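Local structure of LPXTG cell wall surface protein (Streptococcus gordonii, 4IGB) at residues E209-K214 with M269-S274. The protein is a surface protein attached to the bacterial cell wall, whose N-terminal region, the part described here, probably serves in adhesion. Sequence-based numbering, arbitrary orientation.
Sequences ETFYVK and MNFGYS
Lys214 NZ donates a hydrogen bond of 2.7 Å to Asn270 OD1, lying in the plane of the amide on a lone pair of the oxygen. The lysine chain bends at chi3 (63°), bringing Lys214 CE to 3.0 Å from Asn270 OD1. NZ also forms a salt bridge with Asp175, and Asn270 ND2 donates to Asp175 OD1 and Val176 O, so the pair is tied to strand 170-182, which pairs with 268-274 on the side away from 210-214. At the other end of the contact Tyr273 OH donates a very short hydrogen bond, 2.5 Å, to Glu209 OE2, which reaches the ring at its edge and in its plane; carboxylate and ring planes stand 83° apart. Glu209 OE1 accepts from the backbone N of Asp200 and Ala201, and Asp200 is a ligand of the sodium ion. Between these ends the strands run antiparallel, with Thr210–Ser274 and Tyr212–Gly272 as hydrogen-bonded pairs. With CG between backbone N and carbonyl carbon (chi1 63°), the Tyr212 ring lies over Gly272, whose CA sits 3.5 Å from the Tyr212 ring centroid, a CH-pi contact on one face; Tyr212 OH is hydrogen-bonded to Asp173. On the opposite side of the sheet, Phe211 CE1 touches Phe271 CD2 at 3.6 Å, the rings nearly parallel but slid apart. A backbone ladder thus joins two neighbouring inner strands of the N-terminal domain, with polar side-chain pairs at its ends and aromatic contacts on both faces, while the Glu209 carboxylate, accepting three hydrogen bonds through its two oxygens, connects this sheet to the loop carrying a sodium ligand.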
# COMPACT_ATOMS: atom_id res chain seq x y z
N GLU B 209 -15.36 16.24 5.74
CA GLU B 209 -14.33 15.55 4.98
C GLU B 209 -14.31 14.07 5.35
O GLU B 209 -14.21 13.71 6.53
CB GLU B 209 -12.98 16.17 5.28
CG GLU B 209 -11.85 15.58 4.46
CD GLU B 209 -10.55 16.34 4.63
OE1 GLU B 209 -10.44 17.10 5.62
OE2 GLU B 209 -9.67 16.19 3.77
N THR B 210 -14.37 13.22 4.33
CA THR B 210 -14.51 11.78 4.53
C THR B 210 -13.59 10.99 3.61
O THR B 210 -13.55 11.24 2.40
CB THR B 210 -15.95 11.35 4.23
OG1 THR B 210 -16.86 12.11 5.01
CG2 THR B 210 -16.14 9.86 4.50
N PHE B 211 -12.84 10.05 4.20
CA PHE B 211 -12.09 9.03 3.45
C PHE B 211 -12.82 7.72 3.64
O PHE B 211 -13.24 7.39 4.76
CB PHE B 211 -10.68 8.88 4.02
CG PHE B 211 -9.85 7.80 3.33
CD1 PHE B 211 -9.19 8.07 2.13
CD2 PHE B 211 -9.71 6.55 3.90
CE1 PHE B 211 -8.42 7.08 1.50
CE2 PHE B 211 -8.95 5.56 3.28
CZ PHE B 211 -8.30 5.83 2.08
N TYR B 212 -12.97 6.94 2.57
CA TYR B 212 -13.60 5.65 2.72
C TYR B 212 -12.95 4.54 1.92
O TYR B 212 -12.23 4.79 0.97
CB TYR B 212 -15.09 5.72 2.44
CG TYR B 212 -15.50 6.11 1.04
CD1 TYR B 212 -15.86 7.42 0.74
CD2 TYR B 212 -15.58 5.16 0.02
CE1 TYR B 212 -16.27 7.78 -0.53
CE2 TYR B 212 -16.00 5.50 -1.24
CZ TYR B 212 -16.34 6.80 -1.52
OH TYR B 212 -16.75 7.14 -2.79
N VAL B 213 -13.20 3.31 2.34
CA VAL B 213 -12.74 2.14 1.63
C VAL B 213 -13.96 1.29 1.35
O VAL B 213 -14.67 0.90 2.27
CB VAL B 213 -11.76 1.33 2.47
CG1 VAL B 213 -11.35 0.05 1.76
CG2 VAL B 213 -10.55 2.19 2.84
N LYS B 214 -14.23 1.06 0.07
CA LYS B 214 -15.31 0.17 -0.34
C LYS B 214 -14.96 -1.28 -0.03
O LYS B 214 -13.80 -1.65 -0.07
CB LYS B 214 -15.59 0.35 -1.84
CG LYS B 214 -16.36 1.64 -2.15
CD LYS B 214 -16.29 2.01 -3.61
CE LYS B 214 -16.93 0.97 -4.53
NZ LYS B 214 -16.53 1.26 -5.97
N MET B 269 -6.44 -1.29 -3.66
CA MET B 269 -7.43 -0.79 -2.72
C MET B 269 -8.39 0.11 -3.48
O MET B 269 -7.96 0.98 -4.25
CB MET B 269 -6.75 -0.01 -1.58
CG MET B 269 -7.65 0.24 -0.37
SD MET B 269 -6.76 0.87 1.10
CE MET B 269 -5.39 -0.25 1.25
N ASN B 270 -9.69 -0.10 -3.28
CA ASN B 270 -10.70 0.78 -3.85
C ASN B 270 -11.15 1.72 -2.73
O ASN B 270 -11.94 1.34 -1.87
CB ASN B 270 -11.86 -0.03 -4.42
CG ASN B 270 -12.99 0.83 -4.98
OD1 ASN B 270 -14.10 0.37 -5.27
ND2 ASN B 270 -12.70 2.11 -5.14
N PHE B 271 -10.60 2.92 -2.72
CA PHE B 271 -10.92 3.91 -1.69
C PHE B 271 -11.77 5.02 -2.29
O PHE B 271 -12.07 5.02 -3.48
CB PHE B 271 -9.65 4.50 -1.07
CG PHE B 271 -8.82 5.33 -2.02
CD1 PHE B 271 -7.95 4.72 -2.91
CD2 PHE B 271 -8.92 6.72 -2.04
CE1 PHE B 271 -7.18 5.49 -3.79
CE2 PHE B 271 -8.15 7.49 -2.91
CZ PHE B 271 -7.28 6.87 -3.79
N GLY B 272 -12.16 5.96 -1.44
CA GLY B 272 -12.96 7.07 -1.89
C GLY B 272 -12.63 8.25 -1.00
O GLY B 272 -11.99 8.09 0.04
N TYR B 273 -13.03 9.43 -1.44
CA TYR B 273 -12.82 10.64 -0.67
C TYR B 273 -13.98 11.56 -0.99
O TYR B 273 -14.34 11.71 -2.16
CB TYR B 273 -11.52 11.33 -1.09
CG TYR B 273 -11.28 12.67 -0.41
CD1 TYR B 273 -10.73 12.73 0.87
CD2 TYR B 273 -11.59 13.87 -1.05
CE1 TYR B 273 -10.51 13.96 1.50
CE2 TYR B 273 -11.36 15.10 -0.43
CZ TYR B 273 -10.83 15.13 0.84
OH TYR B 273 -10.60 16.34 1.46
N SER B 274 -14.57 12.16 0.03
CA SER B 274 -15.56 13.20 -0.24
C SER B 274 -15.21 14.48 0.51
O SER B 274 -14.67 14.43 1.61
CB SER B 274 -16.99 12.73 0.04
OG SER B 274 -17.21 12.50 1.42
O HOH W 1 -10.92 -1.82 -1.49